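Local coordinates for protein lectin (Cicer arietinum, PDB 3V6N) that agglutinates red blood cells, probably by binding sugars, and is a plant albumin folded as a four-bladed hemopexin-type beta-propeller with metal ions in its central channel, at residues 121-126 against 130-135. Residues are numbered along the deposited sequence; the frame is centred on the assembly and turned at random.
Sequences DAAFRS and KEVYLF. With CA (calcium ion), chain D; NA (sodium ion), chain G; SO4 (sulfate ion), chain H.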
ATOM      1  N   ASP A 121      -3.687   9.387 -13.366  1.00 14.49           N
ATOM      2  CA  ASP A 121      -5.128   9.447 -13.624  1.00 14.08           C
ATOM      3  C   ASP A 121      -5.637   8.330 -14.551  1.00 13.17           C
ATOM      4  O   ASP A 121      -6.664   7.723 -14.284  1.00 12.30           O
ATOM      5  CB  ASP A 121      -5.517  10.790 -14.268  1.00 14.64           C
ATOM      6  CG  ASP A 121      -5.419  11.976 -13.310  1.00 15.51           C
ATOM      7  OD1 ASP A 121      -5.435  11.792 -12.077  1.00 16.45           O
ATOM      8  OD2 ASP A 121      -5.343  13.114 -13.806  1.00 15.74           O
ATOM      9  N   ALA A 122      -4.926   8.120 -15.661  1.00 12.83           N
ATOM     10  CA  ALA A 122      -5.412   7.321 -16.782  1.00 12.74           C
ATOM     11  C   ALA A 122      -4.235   6.897 -17.650  1.00 12.83           C
ATOM     12  O   ALA A 122      -3.183   7.546 -17.645  1.00 12.97           O
ATOM     13  CB  ALA A 122      -6.433   8.107 -17.619  1.00 12.80           C
ATOM     14  N   ALA A 123      -4.407   5.798 -18.387  1.00 12.41           N
ATOM     15  CA  ALA A 123      -3.348   5.284 -19.236  1.00 12.25           C
ATOM     16  C   ALA A 123      -3.937   4.427 -20.328  1.00 12.31           C
ATOM     17  O   ALA A 123      -4.969   3.777 -20.123  1.00 11.94           O
ATOM     18  CB  ALA A 123      -2.360   4.475 -18.415  1.00 11.95           C
ATOM     19  N   PHE A 124      -3.303   4.428 -21.495  1.00 12.38           N
ATOM     20  CA  PHE A 124      -3.664   3.442 -22.503  1.00 12.98           C
ATOM     21  C   PHE A 124      -2.485   2.974 -23.354  1.00 13.42           C
ATOM     22  O   PHE A 124      -1.536   3.722 -23.591  1.00 13.52           O
ATOM     23  CB  PHE A 124      -4.888   3.854 -23.357  1.00 12.66           C
ATOM     24  CG  PHE A 124      -4.625   4.959 -24.347  1.00 12.73           C
ATOM     25  CD1 PHE A 124      -4.927   6.281 -24.030  1.00 12.65           C
ATOM     26  CD2 PHE A 124      -4.143   4.671 -25.618  1.00 12.98           C
ATOM     27  CE1 PHE A 124      -4.719   7.299 -24.945  1.00 13.06           C
ATOM     28  CE2 PHE A 124      -3.926   5.695 -26.544  1.00 13.27           C
ATOM     29  CZ  PHE A 124      -4.221   7.007 -26.207  1.00 13.24           C
ATOM     30  N   ARG A 125      -2.576   1.721 -23.780  1.00 13.81           N
ATOM     31  CA  ARG A 125      -1.538   1.048 -24.550  1.00 15.00           C
ATOM     32  C   ARG A 125      -1.531   1.523 -26.001  1.00 15.59           C
ATOM     33  O   ARG A 125      -2.556   1.452 -26.679  1.00 16.25           O
ATOM     34  CB  ARG A 125      -1.754  -0.480 -24.462  1.00 14.65           C
ATOM     35  CG  ARG A 125      -0.795  -1.344 -25.250  1.00 15.08           C
ATOM     36  CD  ARG A 125       0.585  -1.415 -24.621  1.00 15.22           C
ATOM     37  NE  ARG A 125       1.292  -2.586 -25.133  1.00 15.53           N
ATOM     38  CZ  ARG A 125       2.089  -2.593 -26.198  1.00 15.97           C
ATOM     39  NH1 ARG A 125       2.304  -1.476 -26.903  1.00 15.99           N
ATOM     40  NH2 ARG A 125       2.665  -3.729 -26.568  1.00 16.10           N
ATOM     41  N   SER A 126      -0.384   2.019 -26.467  1.00 15.76           N
ATOM     42  CA  SER A 126      -0.214   2.402 -27.879  1.00 17.00           C
ATOM     43  C   SER A 126      -0.217   1.197 -28.826  1.00 17.87           C
ATOM     44  O   SER A 126       0.008   0.063 -28.397  1.00 18.67           O
ATOM     45  CB  SER A 126       1.103   3.181 -28.064  1.00 16.77           C
ATOM     46  OG  SER A 126       1.296   3.575 -29.416  1.00 15.99           O
ATOM     47  N   LYS A 130       6.284  -1.037 -27.694  1.00 21.40           N
ATOM     48  CA  LYS A 130       5.896  -1.302 -26.309  1.00 20.90           C
ATOM     49  C   LYS A 130       5.543   0.019 -25.622  1.00 19.59           C
ATOM     50  O   LYS A 130       5.849   0.219 -24.452  1.00 19.13           O
ATOM     51  CB  LYS A 130       7.031  -2.009 -25.564  1.00 21.79           C
ATOM     52  CG  LYS A 130       7.520  -3.309 -26.217  1.00 23.25           C
ATOM     53  CD  LYS A 130       6.558  -4.449 -25.938  1.00 24.10           C
ATOM     54  CE  LYS A 130       7.178  -5.820 -26.153  1.00 26.49           C
ATOM     55  NZ  LYS A 130       7.217  -6.159 -27.605  1.00 27.71           N
ATOM     56  N   GLU A 131       4.884   0.907 -26.354  1.00 18.93           N
ATOM     57  CA  GLU A 131       4.628   2.259 -25.861  1.00 18.71           C
ATOM     58  C   GLU A 131       3.286   2.390 -25.147  1.00 17.17           C
ATOM     59  O   GLU A 131       2.352   1.661 -25.452  1.00 16.42           O
ATOM     60  CB  GLU A 131       4.775   3.284 -26.996  1.00 20.28           C
ATOM     61  CG  GLU A 131       6.175   3.249 -27.616  1.00 22.58           C
ATOM     62  CD  GLU A 131       6.468   4.398 -28.565  1.00 24.35           C
ATOM     63  OE1 GLU A 131       5.641   5.334 -28.698  1.00 26.17           O
ATOM     64  OE2 GLU A 131       7.549   4.365 -29.188  1.00 26.09           O
ATOM     65  N   VAL A 132       3.233   3.318 -24.190  1.00 16.34           N
ATOM     66  CA  VAL A 132       2.065   3.594 -23.360  1.00 15.79           C
ATOM     67  C   VAL A 132       1.919   5.097 -23.154  1.00 15.65           C
ATOM     68  O   VAL A 132       2.905   5.799 -22.940  1.00 15.74           O
ATOM     69  CB  VAL A 132       2.196   2.957 -21.956  1.00 15.34           C
ATOM     70  CG1 VAL A 132       0.888   3.086 -21.183  1.00 15.10           C
ATOM     71  CG2 VAL A 132       2.589   1.497 -22.069  1.00 15.46           C
ATOM     72  N   TYR A 133       0.684   5.583 -23.217  1.00 15.53           N
ATOM     73  CA  TYR A 133       0.390   6.957 -22.870  1.00 15.76           C
ATOM     74  C   TYR A 133      -0.178   7.030 -21.459  1.00 15.45           C
ATOM     75  O   TYR A 133      -1.061   6.253 -21.103  1.00 15.11           O
ATOM     76  CB  TYR A 133      -0.582   7.554 -23.881  1.00 16.50           C
ATOM     77  CG  TYR A 133      -0.014   7.676 -25.278  1.00 17.53           C
ATOM     78  CD1 TYR A 133       0.766   8.778 -25.629  1.00 18.21           C
ATOM     79  CD2 TYR A 133      -0.242   6.697 -26.240  1.00 17.85           C
ATOM     80  CE1 TYR A 133       1.288   8.909 -26.899  1.00 18.96           C
ATOM     81  CE2 TYR A 133       0.275   6.820 -27.528  1.00 18.75           C
ATOM     82  CZ  TYR A 133       1.041   7.931 -27.841  1.00 19.33           C
ATOM     83  OH  TYR A 133       1.569   8.095 -29.090  1.00 19.79           O
ATOM     84  N   LEU A 134       0.332   7.959 -20.655  1.00 15.54           N
ATOM     85  CA  LEU A 134      -0.113   8.114 -19.275  1.00 15.85           C
ATOM     86  C   LEU A 134      -0.499   9.555 -19.003  1.00 15.65           C
ATOM     87  O   LEU A 134       0.155  10.479 -19.500  1.00 16.07           O
ATOM     88  CB  LEU A 134       0.958   7.642 -18.274  1.00 16.48           C
ATOM     89  CG  LEU A 134       1.418   6.194 -18.478  1.00 17.36           C
ATOM     90  CD1 LEU A 134       2.727   6.212 -19.245  1.00 17.77           C
ATOM     91  CD2 LEU A 134       1.592   5.444 -17.167  1.00 17.61           C
ATOM     92  N   PHE A 135      -1.550   9.741 -18.211  1.00 15.01           N
ATOM     93  CA  PHE A 135      -2.149  11.066 -18.034  1.00 15.55           C
ATOM     94  C   PHE A 135      -2.213  11.442 -16.567  1.00 15.97           C
ATOM     95  O   PHE A 135      -2.648  10.621 -15.736  1.00 15.21           O
ATOM     96  CB  PHE A 135      -3.567  11.124 -18.651  1.00 15.06           C
ATOM     97  CG  PHE A 135      -3.604  10.825 -20.124  1.00 15.06           C
ATOM     98  CD1 PHE A 135      -3.442  11.838 -21.057  1.00 15.11           C
ATOM     99  CD2 PHE A 135      -3.787   9.516 -20.582  1.00 14.78           C
ATOM    100  CE1 PHE A 135      -3.461  11.564 -22.423  1.00 15.07           C
ATOM    101  CE2 PHE A 135      -3.817   9.240 -21.948  1.00 14.91           C
ATOM    102  CZ  PHE A 135      -3.656  10.267 -22.872  1.00 14.67           C
TER
HETATM  103 CA    CA D 229      -8.375   7.214 -12.723  1.00 10.59          CA
HETATM  104 NA    NA G 232      -6.293   2.280 -18.939  1.00 11.98          NA
HETATM  105  S   SO4 H 233       1.920  11.681 -29.521  1.00 21.00           S
HETATM  106  O1  SO4 H 233       1.896  12.691 -30.600  1.00 26.94           O
HETATM  107  O2  SO4 H 233       2.354  10.378 -30.047  1.00 22.70           O
HETATM  108  O3  SO4 H 233       2.835  12.140 -28.469  1.00 23.34           O
HETATM  109  O4  SO4 H 233       0.516  11.631 -29.091  1.00 25.16           O
HETATM  110  O   HOH W   1       2.958   5.465 -29.287  1.00 21.13           O
HETATM  111  O   HOH W   2      -8.927   9.458 -12.216  1.00 18.04           O
HETATM  112  O   HOH W   3      -6.712   7.877 -10.935  1.00 15.84           O
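The innermost hairpin of a hemopexin propeller blade pairs strand 122-125, which lines the central channel, antiparallel with strand 131-135. F124 and Y133 form a hydrogen-bonded pair (F124 N to Y133 O and Y133 N to F124 O, both 2.9 Å), and F135 N gives a 2.8 Å bond to A122 O. Where the inner strand begins, beside the calcium, D121 and A122 both face F135 in a classic beta bulge: D121 N meets F135 O at 2.9 Å, and A122 N reaches the same oxygen weakly. D121 O binds calcium at 2.4 Å and A123 O sodium at 2.3 Å; the backbone oxygens of N7, D65 and D174 share the calcium, those of A9, S67 and A176 the sodium. F124, Y133 and F135 cluster on one face of the sheet. F124 CG lies between the backbone N and the carbonyl carbon (chi1 72°), which sets the ring between Y133 and F135, CE2 against Y133 CD2 and CE1 against F135 CE2 (3.7 Å). On the other face A123, V132 and L134 pack against F68 of the adjacent blade, and R125 bridges to E71 and T70. Toward the turn, S126 N bonds E131 O from above the carbonyl plane, and one water links S126 OG, also bonded to K128, with Y133 OH and E131 OE1, itself paired with R142. Y133 OH donates to O2 (2.6 Å) of a sulfate, probably from the crystallisation liquor, also held by Y140 OH and G201 N. A122 and F124 thus turn their carbonyls to the second strand, D121 and A123 theirs to the metals, whose positive charge probably offsets repulsion among the oxygens gathered there.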